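Local coordinates for protein glycosyl hydrolase (Bacteroides ovatus, PDB 3QC2) that is a glycosyl hydrolase-family protein with the five-bladed beta-propeller fold of its clan, its precise activity not being established, at residues G17-P22 / A350-K355; Y134-T139 / A149-R154. All coordinates share one frame; numbering follows the deposited sequence.

Contact 1. Residues G17-P22 / A350-K355; sequences GGFERP and AVYDPK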
ATOM      1  N   GLY A  17      -1.710 -14.653  -8.876  1.00 24.39           N
ATOM      2  CA  GLY A  17      -1.995 -14.138 -10.212  1.00 24.19           C
ATOM      3  C   GLY A  17      -2.473 -15.183 -11.198  1.00 24.69           C
ATOM      4  O   GLY A  17      -2.353 -16.372 -10.950  1.00 24.94           O
ATOM      5  N   GLY A  18      -2.995 -14.742 -12.342  1.00 24.91           N
ATOM      6  CA  GLY A  18      -3.096 -13.313 -12.694  1.00 24.39           C
ATOM      7  C   GLY A  18      -4.314 -12.596 -12.114  1.00 24.16           C
ATOM      8  O   GLY A  18      -5.317 -13.218 -11.791  1.00 24.15           O
ATOM      9  N   PHE A  19      -4.188 -11.272 -11.983  1.00 23.78           N
ATOM     10  CA  PHE A  19      -5.255 -10.408 -11.501  1.00 23.84           C
ATOM     11  C   PHE A  19      -5.903  -9.781 -12.717  1.00 24.54           C
ATOM     12  O   PHE A  19      -5.316  -8.930 -13.382  1.00 24.08           O
ATOM     13  CB  PHE A  19      -4.702  -9.340 -10.577  1.00 23.15           C
ATOM     14  CG  PHE A  19      -4.201  -9.876  -9.268  1.00 22.65           C
ATOM     15  CD1 PHE A  19      -2.971 -10.494  -9.183  1.00 22.10           C
ATOM     16  CD2 PHE A  19      -4.962  -9.753  -8.118  1.00 22.29           C
ATOM     17  CE1 PHE A  19      -2.501 -10.987  -7.964  1.00 21.84           C
ATOM     18  CE2 PHE A  19      -4.499 -10.239  -6.904  1.00 21.94           C
ATOM     19  CZ  PHE A  19      -3.265 -10.856  -6.832  1.00 21.79           C
ATOM     20  N   GLU A  20      -7.116 -10.212 -13.013  1.00 25.58           N
ATOM     21  CA  GLU A  20      -7.815  -9.749 -14.181  1.00 26.56           C
ATOM     22  C   GLU A  20      -8.733  -8.572 -13.849  1.00 26.32           C
ATOM     23  O   GLU A  20      -9.473  -8.606 -12.879  1.00 25.97           O
ATOM     24  CB  GLU A  20      -8.607 -10.916 -14.793  1.00 27.71           C
ATOM     25  CG  GLU A  20      -9.197 -10.612 -16.149  1.00 30.15           C
ATOM     26  CD  GLU A  20      -9.803 -11.849 -16.829  1.00 33.87           C
ATOM     27  OE1 GLU A  20     -10.113 -12.860 -16.114  1.00 34.72           O
ATOM     28  OE2 GLU A  20      -9.972 -11.803 -18.085  1.00 36.03           O
ATOM     29  N   ARG A  21      -8.659  -7.534 -14.672  1.00 26.59           N
ATOM     30  CA  ARG A  21      -9.473  -6.337 -14.511  1.00 26.98           C
ATOM     31  C   ARG A  21     -10.893  -6.633 -15.054  1.00 28.12           C
ATOM     32  O   ARG A  21     -11.046  -6.916 -16.235  1.00 28.67           O
ATOM     33  CB  ARG A  21      -8.849  -5.161 -15.288  1.00 26.89           C
ATOM     34  CG  ARG A  21      -7.393  -4.827 -14.888  1.00 25.91           C
ATOM     35  CD  ARG A  21      -6.762  -3.908 -15.891  1.00 26.29           C
ATOM     36  NE  ARG A  21      -5.343  -3.614 -15.601  1.00 25.74           N
ATOM     37  CZ  ARG A  21      -4.312  -4.413 -15.915  1.00 25.49           C
ATOM     38  NH1 ARG A  21      -4.515  -5.591 -16.508  1.00 26.33           N
ATOM     39  NH2 ARG A  21      -3.069  -4.040 -15.617  1.00 24.55           N
ATOM     40  N   PRO A  22     -11.933  -6.577 -14.183  1.00 28.67           N
ATOM     41  CA  PRO A  22     -13.291  -6.861 -14.687  1.00 29.79           C
ATOM     42  C   PRO A  22     -13.765  -5.794 -15.679  1.00 30.68           C
ATOM     43  O   PRO A  22     -13.451  -4.609 -15.505  1.00 30.25           O
ATOM     44  CB  PRO A  22     -14.158  -6.846 -13.421  1.00 29.71           C
ATOM     45  CG  PRO A  22     -13.184  -6.758 -12.248  1.00 28.85           C
ATOM     46  CD  PRO A  22     -11.945  -6.160 -12.769  1.00 28.22           C
ATOM     47  N   ALA A 350      -8.446  -5.313  -9.586  1.00 21.42           N
ATOM     48  CA  ALA A 350      -8.134  -6.465 -10.465  1.00 21.80           C
ATOM     49  C   ALA A 350      -8.351  -7.679  -9.593  1.00 21.97           C
ATOM     50  O   ALA A 350      -8.078  -7.634  -8.411  1.00 21.61           O
ATOM     51  CB  ALA A 350      -6.744  -6.402 -10.963  1.00 21.24           C
ATOM     52  N   VAL A 351      -8.830  -8.762 -10.177  1.00 22.95           N
ATOM     53  CA  VAL A 351      -9.231  -9.931  -9.397  1.00 23.44           C
ATOM     54  C   VAL A 351      -8.537 -11.230  -9.795  1.00 24.05           C
ATOM     55  O   VAL A 351      -8.556 -11.623 -10.967  1.00 24.24           O
ATOM     56  CB  VAL A 351     -10.775 -10.155  -9.544  1.00 24.20           C
ATOM     57  CG1 VAL A 351     -11.256 -11.231  -8.576  1.00 24.02           C
ATOM     58  CG2 VAL A 351     -11.526  -8.849  -9.322  1.00 23.51           C
ATOM     59  N   TYR A 352      -7.945 -11.896  -8.801  1.00 24.26           N
ATOM     60  CA  TYR A 352      -7.303 -13.196  -8.991  1.00 24.88           C
ATOM     61  C   TYR A 352      -8.196 -14.301  -8.392  1.00 25.90           C
ATOM     62  O   TYR A 352      -8.588 -14.241  -7.223  1.00 25.50           O
ATOM     63  CB  TYR A 352      -5.888 -13.198  -8.383  1.00 24.46           C
ATOM     64  CG  TYR A 352      -5.323 -14.564  -8.064  1.00 24.46           C
ATOM     65  CD1 TYR A 352      -5.140 -15.526  -9.065  1.00 25.23           C
ATOM     66  CD2 TYR A 352      -4.926 -14.880  -6.761  1.00 24.75           C
ATOM     67  CE1 TYR A 352      -4.599 -16.807  -8.765  1.00 25.73           C
ATOM     68  CE2 TYR A 352      -4.382 -16.142  -6.443  1.00 25.50           C
ATOM     69  CZ  TYR A 352      -4.220 -17.103  -7.448  1.00 26.22           C
ATOM     70  OH  TYR A 352      -3.699 -18.347  -7.124  1.00 26.06           O
ATOM     71  N   ASP A 353      -8.511 -15.288  -9.233  1.00 27.20           N
ATOM     72  CA  ASP A 353      -9.350 -16.420  -8.885  1.00 28.58           C
ATOM     73  C   ASP A 353      -8.486 -17.709  -8.809  1.00 29.48           C
ATOM     74  O   ASP A 353      -8.130 -18.266  -9.842  1.00 29.97           O
ATOM     75  CB  ASP A 353     -10.429 -16.568  -9.961  1.00 29.21           C
ATOM     76  CG  ASP A 353     -11.407 -17.689  -9.674  1.00 30.25           C
ATOM     77  OD1 ASP A 353     -11.215 -18.427  -8.684  1.00 30.53           O
ATOM     78  OD2 ASP A 353     -12.375 -17.831 -10.457  1.00 30.61           O
ATOM     79  N   PRO A 354      -8.158 -18.175  -7.575  1.00 30.14           N
ATOM     80  CA  PRO A 354      -7.320 -19.380  -7.366  1.00 31.14           C
ATOM     81  C   PRO A 354      -7.808 -20.660  -8.064  1.00 32.89           C
ATOM     82  O   PRO A 354      -6.989 -21.502  -8.424  1.00 33.37           O
ATOM     83  CB  PRO A 354      -7.357 -19.569  -5.845  1.00 31.05           C
ATOM     84  CG  PRO A 354      -7.603 -18.245  -5.311  1.00 30.23           C
ATOM     85  CD  PRO A 354      -8.484 -17.531  -6.295  1.00 29.89           C
ATOM     86  N   LYS A 355      -9.127 -20.796  -8.239  1.00 34.26           N
ATOM     87  CA  LYS A 355      -9.710 -21.976  -8.882  1.00 36.07           C
ATOM     88  C   LYS A 355      -9.692 -21.901 -10.417  1.00 36.66           C
ATOM     89  O   LYS A 355     -10.042 -22.867 -11.084  1.00 37.56           O
ATOM     90  CB  LYS A 355     -11.153 -22.194  -8.391  1.00 36.90           C
ATOM     91  CG  LYS A 355     -11.267 -22.441  -6.885  1.00 37.42           C
TER
HETATM   92  O   HOH W   1      -7.539 -14.978 -12.125  1.00 25.51           O

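Contact 2. Residues Y134-T139 / A149-R154; sequences YVMMYT and AVATSR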
ATOM      1  N   TYR A 134      -8.222  -3.325  13.774  1.00 26.52           N
ATOM      2  CA  TYR A 134      -7.633  -2.902  12.512  1.00 25.48           C
ATOM      3  C   TYR A 134      -6.429  -2.036  12.802  1.00 25.42           C
ATOM      4  O   TYR A 134      -6.510  -1.103  13.621  1.00 25.60           O
ATOM      5  CB  TYR A 134      -8.654  -2.158  11.657  1.00 25.14           C
ATOM      6  CG  TYR A 134      -9.767  -3.054  11.203  1.00 24.70           C
ATOM      7  CD1 TYR A 134     -10.916  -3.209  11.964  1.00 24.48           C
ATOM      8  CD2 TYR A 134      -9.661  -3.785  10.025  1.00 23.85           C
ATOM      9  CE1 TYR A 134     -11.942  -4.053  11.558  1.00 24.11           C
ATOM     10  CE2 TYR A 134     -10.687  -4.637   9.612  1.00 23.59           C
ATOM     11  CZ  TYR A 134     -11.822  -4.758  10.386  1.00 24.19           C
ATOM     12  OH  TYR A 134     -12.838  -5.598   9.983  1.00 24.90           O
ATOM     13  N   VAL A 135      -5.300  -2.366  12.157  1.00 25.02           N
ATOM     14  CA  VAL A 135      -4.058  -1.640  12.334  1.00 24.99           C
ATOM     15  C   VAL A 135      -3.663  -0.992  11.003  1.00 24.85           C
ATOM     16  O   VAL A 135      -3.439  -1.693   9.992  1.00 24.35           O
ATOM     17  CB  VAL A 135      -2.924  -2.577  12.807  1.00 25.23           C
ATOM     18  CG1 VAL A 135      -1.606  -1.794  13.002  1.00 24.50           C
ATOM     19  CG2 VAL A 135      -3.324  -3.292  14.104  1.00 25.53           C
HETATM   20  N   MSE A 136      -3.572   0.341  11.004  1.00 25.16           N
HETATM   21  CA  MSE A 136      -3.212   1.083   9.817  1.00 25.17           C
HETATM   22  C   MSE A 136      -1.800   1.596   9.867  1.00 24.84           C
HETATM   23  O   MSE A 136      -1.416   2.274  10.812  1.00 25.39           O
HETATM   24  CB  MSE A 136      -4.140   2.274   9.626  1.00 25.78           C
HETATM   25  CG  MSE A 136      -3.663   3.263   8.545  1.00 27.35           C
HETATM   26 SE   MSE A 136      -4.830   4.767   8.366  0.75 33.78          SE
HETATM   27  CE  MSE A 136      -6.274   3.858   7.579  1.00 28.05           C
HETATM   28  N   MSE A 137      -1.035   1.273   8.832  1.00 24.15           N
HETATM   29  CA  MSE A 137       0.307   1.784   8.652  1.00 24.02           C
HETATM   30  C   MSE A 137       0.172   2.830   7.560  1.00 23.19           C
HETATM   31  O   MSE A 137      -0.283   2.510   6.452  1.00 22.68           O
HETATM   32  CB  MSE A 137       1.247   0.685   8.188  1.00 24.20           C
HETATM   33  CG  MSE A 137       1.410  -0.486   9.175  1.00 26.50           C
HETATM   34 SE   MSE A 137       2.196   0.061  10.873  0.75 34.96          SE
HETATM   35  CE  MSE A 137       3.741   0.888  10.245  1.00 27.18           C
ATOM     36  N   TYR A 138       0.534   4.076   7.859  1.00 22.91           N
ATOM     37  CA  TYR A 138       0.431   5.173   6.872  1.00 22.33           C
ATOM     38  C   TYR A 138       1.580   6.141   7.008  1.00 22.49           C
ATOM     39  O   TYR A 138       2.352   6.067   7.967  1.00 22.94           O
ATOM     40  CB  TYR A 138      -0.873   5.922   7.052  1.00 22.36           C
ATOM     41  CG  TYR A 138      -0.948   6.756   8.318  1.00 22.79           C
ATOM     42  CD1 TYR A 138      -1.230   6.165   9.555  1.00 22.85           C
ATOM     43  CD2 TYR A 138      -0.768   8.139   8.276  1.00 23.28           C
ATOM     44  CE1 TYR A 138      -1.321   6.936  10.731  1.00 23.41           C
ATOM     45  CE2 TYR A 138      -0.849   8.928   9.455  1.00 23.91           C
ATOM     46  CZ  TYR A 138      -1.126   8.313  10.672  1.00 23.81           C
ATOM     47  OH  TYR A 138      -1.213   9.057  11.809  1.00 23.43           O
ATOM     48  N   THR A 139       1.671   7.072   6.064  1.00 22.12           N
ATOM     49  CA  THR A 139       2.716   8.057   6.059  1.00 22.40           C
ATOM     50  C   THR A 139       2.242   9.411   6.573  1.00 23.16           C
ATOM     51  O   THR A 139       1.233   9.944   6.108  1.00 23.26           O
ATOM     52  CB  THR A 139       3.269   8.302   4.623  1.00 22.16           C
ATOM     53  OG1 THR A 139       3.637   7.059   4.011  1.00 20.71           O
ATOM     54  CG2 THR A 139       4.482   9.254   4.673  1.00 22.45           C
ATOM     55  N   ALA A 149       3.737   5.717  10.314  1.00 23.11           N
ATOM     56  CA  ALA A 149       3.015   5.846  11.583  1.00 23.74           C
ATOM     57  C   ALA A 149       1.918   4.815  11.714  1.00 23.57           C
ATOM     58  O   ALA A 149       1.546   4.163  10.743  1.00 22.88           O
ATOM     59  CB  ALA A 149       2.431   7.260  11.719  1.00 24.04           C
ATOM     60  N   VAL A 150       1.382   4.704  12.928  1.00 24.33           N
ATOM     61  CA  VAL A 150       0.361   3.738  13.240  1.00 24.31           C
ATOM     62  C   VAL A 150      -0.934   4.373  13.741  1.00 25.14           C
ATOM     63  O   VAL A 150      -0.916   5.373  14.471  1.00 25.83           O
ATOM     64  CB  VAL A 150       0.872   2.743  14.327  1.00 24.58           C
ATOM     65  CG1 VAL A 150      -0.155   1.626  14.557  1.00 23.63           C
ATOM     66  CG2 VAL A 150       2.215   2.154  13.915  1.00 23.37           C
ATOM     67  N   ALA A 151      -2.056   3.775  13.328  1.00 25.26           N
ATOM     68  CA  ALA A 151      -3.396   4.181  13.770  1.00 25.91           C
ATOM     69  C   ALA A 151      -4.245   2.914  13.932  1.00 26.07           C
ATOM     70  O   ALA A 151      -4.191   2.039  13.090  1.00 25.68           O
ATOM     71  CB  ALA A 151      -4.032   5.127  12.770  1.00 25.60           C
ATOM     72  N   THR A 152      -5.006   2.811  15.024  1.00 26.99           N
ATOM     73  CA  THR A 152      -5.862   1.628  15.251  1.00 27.36           C
ATOM     74  C   THR A 152      -7.333   1.988  15.303  1.00 28.04           C
ATOM     75  O   THR A 152      -7.705   3.105  15.662  1.00 28.29           O
ATOM     76  CB  THR A 152      -5.493   0.866  16.547  1.00 27.91           C
ATOM     77  OG1 THR A 152      -5.505   1.769  17.664  1.00 29.36           O
ATOM     78  CG2 THR A 152      -4.132   0.240  16.425  1.00 27.37           C
ATOM     79  N   SER A 153      -8.163   1.014  14.953  1.00 28.51           N
ATOM     80  CA  SER A 153      -9.603   1.179  14.932  1.00 29.33           C
ATOM     81  C   SER A 153     -10.308  -0.152  15.004  1.00 29.87           C
ATOM     82  O   SER A 153      -9.725  -1.204  14.682  1.00 29.72           O
ATOM     83  CB  SER A 153     -10.014   1.866  13.644  1.00 28.92           C
ATOM     84  OG  SER A 153     -11.409   1.767  13.436  1.00 30.06           O
ATOM     85  N   ARG A 154     -11.564  -0.116  15.434  1.00 30.98           N
ATOM     86  CA  ARG A 154     -12.406  -1.321  15.466  1.00 31.67           C
ATOM     87  C   ARG A 154     -13.581  -1.246  14.482  1.00 31.53           C
ATOM     88  O   ARG A 154     -14.178  -2.276  14.173  1.00 31.76           O
ATOM     89  CB  ARG A 154     -12.861  -1.634  16.891  1.00 32.82           C
ATOM     90  CG  ARG A 154     -11.677  -2.096  17.733  1.00 33.93           C
ATOM     91  CD  ARG A 154     -12.023  -2.575  19.108  1.00 36.22           C
ATOM     92  NE  ARG A 154     -10.787  -3.015  19.774  1.00 37.72           N
ATOM     93  CZ  ARG A 154     -10.245  -4.243  19.671  1.00 38.65           C
ATOM     94  NH1 ARG A 154     -10.832  -5.215  18.936  1.00 38.51           N
ATOM     95  NH2 ARG A 154      -9.103  -4.509  20.311  1.00 39.26           N
TER
HETATM   96  O   HOH W   2      -0.251   8.010  14.183  1.00 26.62           O

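Contact 1. Residues G17-P22 / A350-K355
E20 and V351 form the one antiparallel bridge of this contact, a hydrogen-bonded pair in which E20 N reaches V351 O at 2.9 Å and V351 N reaches E20 O at 2.8 Å. Softer CA-H...O approaches accompany them: F19 CA faces V351 O, and A350 CA faces E20 O, giving each bonded carbonyl a second contact. G18 O is met by Y352 CA at 3.4 Å and also accepts from a water, which in turn accepts from D353 N and so carries the polar link past the end of the strand.

The aromatic contacts centre on Y352. Its CB lies over the middle of the F19 ring, 3.6 Å from the centroid. With CG anti to the backbone N (chi1 159°), its own ring extends over G17, whose N sits above the ring centre and whose O comes within 3.2 Å of CE1. P354 N lies over the opposite face. The F19 and Y352 rings are inclined at 48°. Among the apolar contacts, F19 CB meets A350 CB at 3.6 Å, and the P22 and V351 side chains cross at about a right angle, CG of P22 touching CG2 of V351.

R21 is anchored by salt bridges to E314 and D361. Strand 346-352 is outermost in its three-stranded sheet. A350 and Y352 bond to L338 and W336 of strand 335-342, while segment 17-22 lines the other edge, consistent with an N-terminal segment completing the last propeller blade.

Contact 2. Residues Y134-T139 / A149-R154
A chi1 of 70° sets CG of Y138 between its backbone N and carbonyl carbon, which swings the ring across toward A149 and A151: A149 CB lies over one face, displaced toward the rim and 4.1 Å from the centroid, while Y138 CE1 meets A151 CB at 3.8 Å. In selenomethionine M137, bends at chi2 (-63°) and chi3 fold the chain back alongside V150, with SE 3.7 Å from V150 CG2. Six backbone hydrogen bonds join the strands, among them M136 N to A151 O at 2.8 Å and A149 N to Y138 O at 2.7 Å. Strands 134-141 and 146-153 form a beta hairpin at the middle of a four-stranded antiparallel sheet, the form of a propeller blade. V135, M137, V150 and T152 occupy one face, where V135 CG1 touches V150 CG1 and both V135 and M137 pack on I184 of strand 182-189. On the face of Y134, M136 and Y138, the Y134 ring turns its edge to S153 O and sends its hydroxyl to L60 O. Y138 OH bonds to E116 and accepts from a water that also donates to V150 O, 2.7 Å away, tying the ring's tip to the partner strand.

How the contacts relate
Contact 1 and contact 2 are separate: their centres lie 27 Å apart, their nearest atoms about 18 Å, and they stand on opposite sides of the chain's centre. In sequence, contact 2 is nested inside the long loop that contact 1 closes. Contact 1 brings together segments 328 residues apart, near the two ends of the chain, whereas contact 2 joins neighbouring strands only 10 residues apart. One is thus a closure between parts of the chain far apart in sequence, the other a local pairing within a sheet. The side chain of Y352 in contact 1 lies about 4 Å from a bound di(hydroxyethyl)ether molecule, which probably came from the crystallisation liquor.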